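Local coordinates for lipoprotein (Mycoplasma mycoides subsp. capri, PDB 7ADK) that is probably a peptidase of the chymotrypsin-like PA clan, carried by mycoplasma as a lipoprotein, at residues Ile455-Val460 against Lys498-Val503; Phe489-Ile494 against Lys549-Gly554. All coordinates share one frame; numbering follows the deposited sequence.

How the interactions relate
From the N terminus, 455-460 leads into strand 461-467, which pairs antiparallel with strand 486-493, whose last residues, with Ile494 just after, make up 489-494. The chain then turns back through 498-503 to touch 455-460, so interaction 1 closes a loop holding that strand pair. After strands 503-507 and 541-546 it reaches 549-554, and interaction 2 joins this loop to 489-494. The four segments alternate, so the two closures cross rather than nest. Their centres are about 11 Å apart, and they meet where Lys549 NZ hydrogen-bonds Asp501 O and Leu550 packs on Ala502. Together they tie the loops at the strand ends to one curled antiparallel sheet.

Interaction 1 of 2, residues Ile455-Val460 against Lys498-Val503; sequences IKDGMV and KLEDAV
Glu500, in the 3-10 turn 499-501, has its CB pointing toward 455-460, and the chain beyond it crosses Ile455 and Asp457 obliquely. From CB the chain is extended beyond CG, which carries the carboxylate past Ile455 to Asp457. CG lies 3.7 Å from Ile455 CG2, an aliphatic touch, and CD continues past the same methyl. There the carboxylate divides its two oxygens. OE2 passes Ile455 CG2 at 3.6 Å and is held by a salt bridge to Lys732. OE1 comes to 3.2 Å from Asp457 OD2, with the two carboxylate planes 66° apart. These are two acceptors of like charge, not a bond, so Lys732 probably offsets their repulsion in part. Asp457 sits in the type I turn Lys456-Met459, and its backbone O takes a weak hydrogen bond from Lys498 NZ at 2.9 Å. Bends at chi2 and chi3 curl the Lys498 chain back so that its tip can get there. On the apolar side, Leu499 CD2 meets Met459 SD at 3.7 Å, the two side chains crossing at about a right angle. Ile455 CD1 and Val503 CG1 touch at 4.0 Å, and Tyr292 of strand 289-293 packs on both residues. The loop before strand 461-467 is thus joined to the turn that leads into strand 503-507, both at the ends of strands of the curled antiparallel sheet, consistent with one barrel of the chymotrypsin-like fold of clan PA.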
ATOM      1  N   ILE B 455      27.432   0.414 -10.704  1.00 69.66           N
ATOM      2  CA  ILE B 455      28.526  -0.543 -10.551  1.00 69.66           C
ATOM      3  C   ILE B 455      29.848   0.232 -10.409  1.00 69.66           C
ATOM      4  O   ILE B 455      30.433   0.662 -11.398  1.00 69.66           O
ATOM      5  CB  ILE B 455      28.542  -1.592 -11.691  1.00 69.66           C
ATOM      6  CG1 ILE B 455      27.202  -2.334 -11.859  1.00 69.66           C
ATOM      7  CG2 ILE B 455      29.632  -2.630 -11.438  1.00 69.66           C
ATOM      8  CD1 ILE B 455      27.110  -3.181 -13.108  1.00 69.66           C
ATOM      9  N   LYS B 456      30.307   0.431  -9.169  1.00 76.77           N
ATOM     10  CA  LYS B 456      31.516   1.165  -8.752  1.00 76.77           C
ATOM     11  C   LYS B 456      32.490   0.270  -7.982  1.00 76.77           C
ATOM     12  O   LYS B 456      32.071  -0.723  -7.384  1.00 76.77           O
ATOM     13  CB  LYS B 456      31.133   2.363  -7.872  1.00 76.77           C
ATOM     14  CG  LYS B 456      30.226   3.397  -8.546  1.00 76.77           C
ATOM     15  CD  LYS B 456      30.108   4.619  -7.645  1.00 76.77           C
ATOM     16  CE  LYS B 456      29.236   5.708  -8.242  1.00 76.77           C
ATOM     17  NZ  LYS B 456      29.216   6.915  -7.456  1.00 76.77           N
ATOM     18  N   ASP B 457      33.780   0.601  -7.950  1.00 85.07           N
ATOM     19  CA  ASP B 457      34.762  -0.274  -7.278  1.00 85.07           C
ATOM     20  C   ASP B 457      34.633  -0.318  -5.743  1.00 85.07           C
ATOM     21  O   ASP B 457      35.001  -1.315  -5.119  1.00 85.07           O
ATOM     22  CB  ASP B 457      36.204   0.087  -7.663  1.00 85.07           C
ATOM     23  CG  ASP B 457      36.499   0.004  -9.162  1.00 85.07           C
ATOM     24  OD1 ASP B 457      35.943   0.812  -9.938  1.00 85.07           O
ATOM     25  OD2 ASP B 457      37.345  -0.832  -9.555  1.00 85.07           O
ATOM     26  N   GLY B 458      34.080   0.712  -5.105  1.00 81.70           N
ATOM     27  CA  GLY B 458      33.875   0.762  -3.656  1.00 81.70           C
ATOM     28  C   GLY B 458      32.660  -0.018  -3.138  1.00 81.70           C
ATOM     29  O   GLY B 458      32.264   0.154  -1.990  1.00 81.70           O
ATOM     30  N   MET B 459      32.016  -0.841  -3.968  1.00 72.96           N
ATOM     31  CA  MET B 459      30.721  -1.465  -3.676  1.00 72.96           C
ATOM     32  C   MET B 459      30.792  -2.540  -2.581  1.00 72.96           C
ATOM     33  O   MET B 459      31.656  -3.414  -2.615  1.00 72.96           O
ATOM     34  CB  MET B 459      30.148  -2.016  -4.978  1.00 72.96           C
ATOM     35  CG  MET B 459      28.704  -2.469  -4.863  1.00 72.96           C
ATOM     36  SD  MET B 459      28.180  -3.549  -6.202  1.00 72.96           S
ATOM     37  CE  MET B 459      28.477  -2.517  -7.614  1.00 72.96           C
ATOM     38  N   VAL B 460      29.861  -2.508  -1.625  1.00 70.69           N
ATOM     39  CA  VAL B 460      29.808  -3.429  -0.478  1.00 70.69           C
ATOM     40  C   VAL B 460      28.830  -4.585  -0.663  1.00 70.69           C
ATOM     41  O   VAL B 460      29.051  -5.649  -0.099  1.00 70.69           O
ATOM     42  CB  VAL B 460      29.537  -2.697   0.846  1.00 70.69           C
ATOM     43  CG1 VAL B 460      30.695  -1.771   1.179  1.00 70.69           C
ATOM     44  CG2 VAL B 460      28.235  -1.920   0.904  1.00 70.69           C
ATOM     45  N   LYS B 498      36.835  -8.199  -4.951  1.00 81.91           N
ATOM     46  CA  LYS B 498      36.025  -7.035  -5.341  1.00 81.91           C
ATOM     47  C   LYS B 498      34.739  -7.482  -6.040  1.00 81.91           C
ATOM     48  O   LYS B 498      34.725  -8.468  -6.768  1.00 81.91           O
ATOM     49  CB  LYS B 498      36.863  -6.077  -6.203  1.00 81.91           C
ATOM     50  CG  LYS B 498      38.156  -5.547  -5.551  1.00 81.91           C
ATOM     51  CD  LYS B 498      37.970  -4.693  -4.291  1.00 81.91           C
ATOM     52  CE  LYS B 498      37.236  -3.384  -4.586  1.00 81.91           C
ATOM     53  NZ  LYS B 498      37.023  -2.562  -3.386  1.00 81.91           N
ATOM     54  N   LEU B 499      33.641  -6.762  -5.844  1.00 75.88           N
ATOM     55  CA  LEU B 499      32.344  -7.142  -6.411  1.00 75.88           C
ATOM     56  C   LEU B 499      32.277  -6.937  -7.939  1.00 75.88           C
ATOM     57  O   LEU B 499      31.631  -7.719  -8.635  1.00 75.88           O
ATOM     58  CB  LEU B 499      31.251  -6.427  -5.592  1.00 75.88           C
ATOM     59  CG  LEU B 499      29.902  -7.146  -5.430  1.00 75.88           C
ATOM     60  CD1 LEU B 499      29.991  -8.631  -5.083  1.00 75.88           C
ATOM     61  CD2 LEU B 499      29.163  -6.519  -4.257  1.00 75.88           C
ATOM     62  N   GLU B 500      33.066  -6.001  -8.486  1.00 76.62           N
ATOM     63  CA  GLU B 500      33.329  -5.898  -9.930  1.00 76.62           C
ATOM     64  C   GLU B 500      34.107  -7.065 -10.558  1.00 76.62           C
ATOM     65  O   GLU B 500      34.077  -7.227 -11.775  1.00 76.62           O
ATOM     66  CB  GLU B 500      34.029  -4.587 -10.331  1.00 76.62           C
ATOM     67  CG  GLU B 500      33.091  -3.380 -10.455  1.00 76.62           C
ATOM     68  CD  GLU B 500      33.709  -2.270 -11.327  1.00 76.62           C
ATOM     69  OE1 GLU B 500      34.924  -2.057 -11.292  1.00 76.62           O
ATOM     70  OE2 GLU B 500      33.015  -1.671 -12.161  1.00 76.62           O
ATOM     71  N   ASP B 501      34.780  -7.924  -9.793  1.00 75.59           N
ATOM     72  CA  ASP B 501      35.392  -9.125 -10.374  1.00 75.59           C
ATOM     73  C   ASP B 501      34.348 -10.140 -10.875  1.00 75.59           C
ATOM     74  O   ASP B 501      34.691 -11.024 -11.657  1.00 75.59           O
ATOM     75  CB  ASP B 501      36.342  -9.794  -9.374  1.00 75.59           C
ATOM     76  CG  ASP B 501      37.450  -8.894  -8.829  1.00 75.59           C
ATOM     77  OD1 ASP B 501      37.856  -7.940  -9.525  1.00 75.59           O
ATOM     78  OD2 ASP B 501      37.952  -9.174  -7.716  1.00 75.59           O
ATOM     79  N   ALA B 502      33.089 -10.027 -10.441  1.00 70.13           N
ATOM     80  CA  ALA B 502      32.005 -10.966 -10.730  1.00 70.13           C
ATOM     81  C   ALA B 502      30.781 -10.335 -11.436  1.00 70.13           C
ATOM     82  O   ALA B 502      30.020 -11.046 -12.093  1.00 70.13           O
ATOM     83  CB  ALA B 502      31.623 -11.614  -9.405  1.00 70.13           C
ATOM     84  N   VAL B 503      30.563  -9.023 -11.280  1.00 67.24           N
ATOM     85  CA  VAL B 503      29.484  -8.245 -11.919  1.00 67.24           C
ATOM     86  C   VAL B 503      30.062  -7.082 -12.728  1.00 67.24           C
ATOM     87  O   VAL B 503      30.739  -6.226 -12.170  1.00 67.24           O
ATOM     88  CB  VAL B 503      28.479  -7.728 -10.877  1.00 67.24           C
ATOM     89  CG1 VAL B 503      27.384  -6.875 -11.495  1.00 67.24           C
ATOM     90  CG2 VAL B 503      27.801  -8.876 -10.160  1.00 67.24           C
TER

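Interaction 2 of 2, residues Phe489-Ile494 against Lys549-Gly554; sequences FTFSPI and KLLDKG
CG of Phe491 stands anti to its carbonyl carbon (chi1 -52°), and Leu550 takes the same choice (chi1 -73°), so that ring and leucine branch come together at about a right angle. CD1 of Leu550 sits over the middle of one ring face, 4.1 Å from the Phe491 ring centroid and 9° off the normal, a CH-pi contact. CB of the same leucine lies on the same side of the ring, toward its CD2-CE2 bond, 3.7 Å from Phe491 CD2. Leu551 approaches differently: its CD2 methyl lies in the ring plane at the edge, 3.8 Å from Phe491 CE2. One phenyl group is therefore met on a face and at an edge by consecutive leucines. Phe491 belongs to strand 486-493, which lies between strands 461-467 and 556-562 in the curled antiparallel sheet; this is consistent with a barrel of the PA-clan peptidase fold, and 549-554 is the loop leading into the last of these strands. Leu551 also packs on helix 575-582, and Leu550 on Phe462 of the neighbouring strand 461-467. Farther along, Ile494 CG2 rests 3.7 Å from Gly554 O, an oxygen that accepts a hydrogen bond from Asn495 ND2. Within the loop, Asp552 OD1 receives a weak hydrogen bond from Gly554 N at 3.4 Å, in the manner of an Asx turn, just before strand 556-562 begins.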
ATOM      1  N   PHE B 489      18.145 -12.286  -3.480  1.00 59.79           N
ATOM      2  CA  PHE B 489      19.469 -12.886  -3.380  1.00 59.79           C
ATOM      3  C   PHE B 489      20.488 -11.765  -3.250  1.00 59.79           C
ATOM      4  O   PHE B 489      20.648 -10.990  -4.183  1.00 59.79           O
ATOM      5  CB  PHE B 489      19.738 -13.761  -4.616  1.00 59.79           C
ATOM      6  CG  PHE B 489      18.679 -14.813  -4.845  1.00 59.79           C
ATOM      7  CD1 PHE B 489      17.513 -14.492  -5.556  1.00 59.79           C
ATOM      8  CD2 PHE B 489      18.824 -16.087  -4.287  1.00 59.79           C
ATOM      9  CE1 PHE B 489      16.475 -15.420  -5.665  1.00 59.79           C
ATOM     10  CE2 PHE B 489      17.792 -17.022  -4.415  1.00 59.79           C
ATOM     11  CZ  PHE B 489      16.611 -16.685  -5.087  1.00 59.79           C
ATOM     12  N   THR B 490      21.169 -11.657  -2.117  1.00 58.78           N
ATOM     13  CA  THR B 490      22.158 -10.601  -1.852  1.00 58.78           C
ATOM     14  C   THR B 490      23.548 -11.198  -1.780  1.00 58.78           C
ATOM     15  O   THR B 490      23.766 -12.155  -1.059  1.00 58.78           O
ATOM     16  CB  THR B 490      21.836  -9.815  -0.579  1.00 58.78           C
ATOM     17  OG1 THR B 490      20.546  -9.266  -0.671  1.00 58.78           O
ATOM     18  CG2 THR B 490      22.773  -8.642  -0.326  1.00 58.78           C
ATOM     19  N   PHE B 491      24.501 -10.607  -2.483  1.00 62.51           N
ATOM     20  CA  PHE B 491      25.884 -11.049  -2.574  1.00 62.51           C
ATOM     21  C   PHE B 491      26.820  -9.994  -2.004  1.00 62.51           C
ATOM     22  O   PHE B 491      26.650  -8.798  -2.242  1.00 62.51           O
ATOM     23  CB  PHE B 491      26.240 -11.390  -4.016  1.00 62.51           C
ATOM     24  CG  PHE B 491      25.293 -12.357  -4.685  1.00 62.51           C
ATOM     25  CD1 PHE B 491      24.117 -11.880  -5.294  1.00 62.51           C
ATOM     26  CD2 PHE B 491      25.569 -13.733  -4.691  1.00 62.51           C
ATOM     27  CE1 PHE B 491      23.230 -12.772  -5.911  1.00 62.51           C
ATOM     28  CE2 PHE B 491      24.700 -14.615  -5.348  1.00 62.51           C
ATOM     29  CZ  PHE B 491      23.534 -14.138  -5.957  1.00 62.51           C
ATOM     30  N   SER B 492      27.813 -10.446  -1.249  1.00 66.45           N
ATOM     31  CA  SER B 492      28.760  -9.615  -0.512  1.00 66.45           C
ATOM     32  C   SER B 492      30.174 -10.181  -0.624  1.00 66.45           C
ATOM     33  O   SER B 492      30.332 -11.396  -0.702  1.00 66.45           O
ATOM     34  CB  SER B 492      28.333  -9.528   0.948  1.00 66.45           C
ATOM     35  OG  SER B 492      28.197 -10.807   1.524  1.00 66.45           O
ATOM     36  N   PRO B 493      31.214  -9.341  -0.664  1.00 70.75           N
ATOM     37  CA  PRO B 493      32.598  -9.774  -0.839  1.00 70.75           C
ATOM     38  C   PRO B 493      33.233 -10.348   0.437  1.00 70.75           C
ATOM     39  O   PRO B 493      32.900  -9.953   1.552  1.00 70.75           O
ATOM     40  CB  PRO B 493      33.331  -8.513  -1.279  1.00 70.75           C
ATOM     41  CG  PRO B 493      32.579  -7.387  -0.589  1.00 70.75           C
ATOM     42  CD  PRO B 493      31.144  -7.892  -0.582  1.00 70.75           C
ATOM     43  N   ILE B 494      34.209 -11.235   0.269  1.00 76.08           N
ATOM     44  CA  ILE B 494      34.963 -11.908   1.332  1.00 76.08           C
ATOM     45  C   ILE B 494      36.457 -11.936   0.956  1.00 76.08           C
ATOM     46  O   ILE B 494      36.814 -11.911  -0.222  1.00 76.08           O
ATOM     47  CB  ILE B 494      34.305 -13.295   1.603  1.00 76.08           C
ATOM     48  CG1 ILE B 494      33.317 -13.177   2.754  1.00 76.08           C
ATOM     49  CG2 ILE B 494      35.269 -14.445   1.823  1.00 76.08           C
ATOM     50  CD1 ILE B 494      32.616 -14.462   3.159  1.00 76.08           C
ATOM     51  N   LYS B 549      31.257 -17.492  -9.959  1.00 69.95           N
ATOM     52  CA  LYS B 549      32.053 -16.754  -8.968  1.00 69.95           C
ATOM     53  C   LYS B 549      31.249 -15.691  -8.217  1.00 69.95           C
ATOM     54  O   LYS B 549      31.781 -14.656  -7.866  1.00 69.95           O
ATOM     55  CB  LYS B 549      33.400 -16.263  -9.525  1.00 69.95           C
ATOM     56  CG  LYS B 549      33.315 -15.282 -10.698  1.00 69.95           C
ATOM     57  CD  LYS B 549      34.680 -14.658 -10.995  1.00 69.95           C
ATOM     58  CE  LYS B 549      34.726 -14.099 -12.404  1.00 69.95           C
ATOM     59  NZ  LYS B 549      35.945 -13.355 -12.700  1.00 69.95           N
ATOM     60  N   LEU B 550      29.983 -15.965  -7.920  1.00 67.39           N
ATOM     61  CA  LEU B 550      29.255 -15.339  -6.806  1.00 67.39           C
ATOM     62  C   LEU B 550      28.804 -16.382  -5.776  1.00 67.39           C
ATOM     63  O   LEU B 550      28.690 -16.066  -4.595  1.00 67.39           O
ATOM     64  CB  LEU B 550      28.037 -14.548  -7.300  1.00 67.39           C
ATOM     65  CG  LEU B 550      28.308 -13.231  -8.026  1.00 67.39           C
ATOM     66  CD1 LEU B 550      26.992 -12.641  -8.475  1.00 67.39           C
ATOM     67  CD2 LEU B 550      28.990 -12.202  -7.140  1.00 67.39           C
ATOM     68  N   LEU B 551      28.571 -17.623  -6.204  1.00 68.96           N
ATOM     69  CA  LEU B 551      28.298 -18.765  -5.329  1.00 68.96           C
ATOM     70  C   LEU B 551      29.573 -19.516  -4.895  1.00 68.96           C
ATOM     71  O   LEU B 551      29.503 -20.525  -4.193  1.00 68.96           O
ATOM     72  CB  LEU B 551      27.256 -19.664  -5.996  1.00 68.96           C
ATOM     73  CG  LEU B 551      25.971 -18.956  -6.432  1.00 68.96           C
ATOM     74  CD1 LEU B 551      25.083 -19.890  -7.195  1.00 68.96           C
ATOM     75  CD2 LEU B 551      25.221 -18.412  -5.268  1.00 68.96           C
ATOM     76  N   ASP B 552      30.750 -19.006  -5.268  1.00 80.20           N
ATOM     77  CA  ASP B 552      32.041 -19.456  -4.749  1.00 80.20           C
ATOM     78  C   ASP B 552      32.272 -18.932  -3.320  1.00 80.20           C
ATOM     79  O   ASP B 552      32.638 -17.771  -3.111  1.00 80.20           O
ATOM     80  CB  ASP B 552      33.138 -19.028  -5.732  1.00 80.20           C
ATOM     81  CG  ASP B 552      34.534 -19.547  -5.387  1.00 80.20           C
ATOM     82  OD1 ASP B 552      34.708 -20.215  -4.346  1.00 80.20           O
ATOM     83  OD2 ASP B 552      35.464 -19.305  -6.186  1.00 80.20           O
ATOM     84  N   LYS B 553      32.074 -19.801  -2.322  1.00 79.14           N
ATOM     85  CA  LYS B 553      32.089 -19.472  -0.886  1.00 79.14           C
ATOM     86  C   LYS B 553      33.443 -18.998  -0.346  1.00 79.14           C
ATOM     87  O   LYS B 553      33.492 -18.385   0.719  1.00 79.14           O
ATOM     88  CB  LYS B 553      31.563 -20.676  -0.088  1.00 79.14           C
ATOM     89  CG  LYS B 553      30.074 -20.941  -0.332  1.00 79.14           C
ATOM     90  CD  LYS B 553      29.544 -22.121   0.466  1.00 79.14           C
ATOM     91  CE  LYS B 553      28.082 -22.422   0.184  1.00 79.14           C
ATOM     92  NZ  LYS B 553      27.559 -23.538   0.903  1.00 79.14           N
ATOM     93  N   GLY B 554      34.539 -19.225  -1.071  1.00 78.70           N
ATOM     94  CA  GLY B 554      35.872 -18.737  -0.711  1.00 78.70           C
ATOM     95  C   GLY B 554      36.101 -17.249  -0.996  1.00 78.70           C
ATOM     96  O   GLY B 554      37.085 -16.677  -0.519  1.00 78.70           O
TER